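Local coordinates for protein 6-pyruvoyl tetrahydrobiopterin synthase (Plasmodium vivax, PDB 3LX3) that is a zinc-binding member of the 6-pyruvoyl tetrahydropterin synthase family that assembles from six chains and binds 2-amino-1,5-dihydropteridine-4,6-dione, at residues 101-105 / 106-110. Numbering follows the deposited sequence.
Sequences QEVND and NFKIT
Gln101 and Lys108 both set CG anti to the backbone N (chi1 -176° and 173°) and stay extended beyond it, which lays the two chains side by side on one face of a beta hairpin. In the conformer described here, one of two for Gln101, OE1 passes 4.0 Å from Lys108 CD, a tentative contact. Val103 shares that face, and its CG2 crosses the root of the lysine, 3.9 Å from Lys108 CB. On the other face Glu102, also modelled in two conformers, runs in this one alongside Phe107, its CG 4.1 Å from Phe107 CE1, with carboxylate and ring planes 20° apart. The ring, buried, packs on Leu91 and Cys124 of the separate two-stranded sheet 89-92/124-127.

Beneath the side chains, Gln101 and Lys108 exchange two backbone hydrogen bonds, Gln101 N to Lys108 O being 2.7 Å and nearly straight. Val103 and Asn106 form the second hydrogen-bonded pair and close a type II' turn, with Asn104 at its first corner in a positive-phi backbone. A water links the backbone of the turn to the side chain of Asn106: it accepts from Asp105 N at 2.9 Å and donates to Asn106 OD1 at 2.8 Å.

Asn106 ND2 gives hydrogen bonds to Ser118 OG and to Glu116 O of the second subunit. Gripped through both OD1 and ND2, the amide is fixed in its rotation and ties the start of strand 106-111 to strand 116-120 and to the second subunit.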
ATOM      1  N   GLN A 101     -18.702  20.058  31.056  1.00 20.80           N
ATOM      2  CA  GLN A 101     -18.575  21.123  32.079  1.00 20.63           C
ATOM      3  C   GLN A 101     -17.223  21.816  31.905  1.00 23.27           C
ATOM      4  O   GLN A 101     -16.231  21.167  31.557  1.00 22.85           O
ATOM      5  CB  GLN A 101     -18.687  20.528  33.522  0.50 19.15           C
ATOM      6  CG  GLN A 101     -18.675  21.551  34.746  0.50 18.70           C
ATOM      7  CD  GLN A 101     -18.790  20.923  36.187  0.50 18.94           C
ATOM      8  OE1 GLN A 101     -19.161  19.768  36.340  0.50 27.40           O
ATOM      9  NE2 GLN A 101     -18.515  21.711  37.218  0.50 20.74           N
ATOM     10  N   GLU A 102     -17.169  23.123  32.116  1.00 19.30           N
ATOM     11  CA  GLU A 102     -15.912  23.848  32.210  0.50 19.64           C
ATOM     12  C   GLU A 102     -15.502  23.931  33.658  1.00 18.69           C
ATOM     13  O   GLU A 102     -16.234  24.488  34.469  1.00 22.18           O
ATOM     14  CB  GLU A 102     -16.094  25.262  31.741  0.50 23.44           C
ATOM     15  CG  GLU A 102     -16.450  25.405  30.327  0.50 26.18           C
ATOM     16  CD  GLU A 102     -16.524  26.863  30.007  0.50 30.05           C
ATOM     17  OE1 GLU A 102     -17.428  27.507  30.548  0.50 27.27           O
ATOM     18  OE2 GLU A 102     -15.639  27.364  29.292  0.50 33.84           O
ATOM     19  N   VAL A 103     -14.363  23.380  34.011  1.00 17.65           N
ATOM     20  CA  VAL A 103     -13.853  23.350  35.365  1.00 19.80           C
ATOM     21  C   VAL A 103     -12.438  23.908  35.310  1.00 18.37           C
ATOM     22  O   VAL A 103     -11.542  23.271  34.758  1.00 18.20           O
ATOM     23  CB  VAL A 103     -13.827  21.923  35.949  1.00 21.26           C
ATOM     24  CG1 VAL A 103     -13.238  21.918  37.362  1.00 26.13           C
ATOM     25  CG2 VAL A 103     -15.264  21.344  35.922  1.00 24.46           C
ATOM     26  N   ASN A 104     -12.231  25.098  35.865  1.00 21.21           N
ATOM     27  CA  ASN A 104     -10.963  25.766  35.783  1.00 19.34           C
ATOM     28  C   ASN A 104     -10.527  25.831  34.301  1.00 15.78           C
ATOM     29  O   ASN A 104     -11.244  26.365  33.479  1.00 19.75           O
ATOM     30  CB  ASN A 104      -9.946  25.128  36.726  1.00 23.07           C
ATOM     31  CG  ASN A 104     -10.371  25.269  38.199  1.00 28.76           C
ATOM     32  OD1 ASN A 104     -10.941  26.299  38.590  1.00 32.41           O
ATOM     33  ND2 ASN A 104     -10.183  24.209  38.986  1.00 31.04           N
ATOM     34  N   ASP A 105      -9.354  25.295  33.959  1.00 18.28           N
ATOM     35  CA  ASP A 105      -8.899  25.301  32.550  1.00 16.52           C
ATOM     36  C   ASP A 105      -9.068  23.941  31.877  1.00 16.67           C
ATOM     37  O   ASP A 105      -8.390  23.635  30.908  1.00 17.08           O
ATOM     38  CB  ASP A 105      -7.451  25.773  32.480  1.00 19.62           C
ATOM     39  CG  ASP A 105      -7.283  27.145  33.061  1.00 23.32           C
ATOM     40  OD1 ASP A 105      -8.116  28.002  32.791  1.00 21.73           O
ATOM     41  OD2 ASP A 105      -6.290  27.325  33.801  1.00 28.73           O
ATOM     42  N   ASN A 106     -10.009  23.168  32.394  1.00 16.59           N
ATOM     43  CA  ASN A 106     -10.340  21.838  31.860  1.00 15.84           C
ATOM     44  C   ASN A 106     -11.775  21.737  31.392  1.00 16.08           C
ATOM     45  O   ASN A 106     -12.636  22.516  31.789  1.00 16.44           O
ATOM     46  CB  ASN A 106     -10.150  20.769  32.938  1.00 15.26           C
ATOM     47  CG  ASN A 106      -8.723  20.317  33.086  1.00 15.87           C
ATOM     48  OD1 ASN A 106      -7.797  21.144  33.005  1.00 17.97           O
ATOM     49  ND2 ASN A 106      -8.521  18.988  33.280  1.00 16.53           N
ATOM     50  N   PHE A 107     -12.002  20.743  30.527  1.00 15.99           N
ATOM     51  CA  PHE A 107     -13.354  20.246  30.243  1.00 16.06           C
ATOM     52  C   PHE A 107     -13.528  18.956  31.007  1.00 16.99           C
ATOM     53  O   PHE A 107     -12.676  18.037  30.912  1.00 17.23           O
ATOM     54  CB  PHE A 107     -13.568  19.967  28.760  1.00 16.60           C
ATOM     55  CG  PHE A 107     -13.647  21.201  27.878  1.00 16.36           C
ATOM     56  CD1 PHE A 107     -14.643  22.158  28.059  1.00 20.35           C
ATOM     57  CD2 PHE A 107     -12.729  21.391  26.857  1.00 19.23           C
ATOM     58  CE1 PHE A 107     -14.714  23.267  27.238  1.00 21.85           C
ATOM     59  CE2 PHE A 107     -12.791  22.503  26.050  1.00 17.89           C
ATOM     60  CZ  PHE A 107     -13.776  23.445  26.262  1.00 20.63           C
ATOM     61  N   LYS A 108     -14.626  18.892  31.755  1.00 17.41           N
ATOM     62  CA  LYS A 108     -15.028  17.676  32.459  1.00 17.36           C
ATOM     63  C   LYS A 108     -16.248  17.101  31.735  1.00 18.68           C
ATOM     64  O   LYS A 108     -17.228  17.793  31.491  1.00 21.49           O
ATOM     65  CB  LYS A 108     -15.307  17.957  33.929  1.00 18.82           C
ATOM     66  CG  LYS A 108     -15.891  16.773  34.706  1.00 22.26           C
ATOM     67  CD  LYS A 108     -16.152  17.176  36.128  1.00 30.57           C
ATOM     68  CE  LYS A 108     -16.795  16.049  36.880  1.00 34.81           C
ATOM     69  NZ  LYS A 108     -17.064  16.445  38.302  1.00 39.70           N
ATOM     70  N   ILE A 109     -16.180  15.835  31.374  1.00 16.18           N
ATOM     71  CA  ILE A 109     -17.213  15.180  30.611  1.00 16.18           C
ATOM     72  C   ILE A 109     -17.796  14.072  31.459  1.00 17.82           C
ATOM     73  O   ILE A 109     -17.058  13.217  31.924  1.00 19.37           O
ATOM     74  CB  ILE A 109     -16.659  14.539  29.328  1.00 17.59           C
ATOM     75  CG1 ILE A 109     -15.947  15.591  28.473  1.00 21.78           C
ATOM     76  CG2 ILE A 109     -17.805  13.864  28.513  1.00 20.89           C
ATOM     77  CD1 ILE A 109     -15.284  14.999  27.233  1.00 29.05           C
ATOM     78  N   THR A 110     -19.107  14.109  31.687  1.00 16.92           N
ATOM     79  CA  THR A 110     -19.798  13.083  32.446  1.00 16.37           C
ATOM     80  C   THR A 110     -20.762  12.354  31.513  1.00 21.02           C
ATOM     81  O   THR A 110     -21.533  12.976  30.769  1.00 19.28           O
ATOM     82  CB  THR A 110     -20.556  13.638  33.626  1.00 20.74           C
ATOM     83  OG1 THR A 110     -19.664  14.407  34.455  1.00 23.07           O
ATOM     84  CG2 THR A 110     -21.159  12.505  34.457  1.00 23.89           C
TER
HETATM   85  O   HOH W   1      -7.743  23.139  35.027  1.00 23.37           O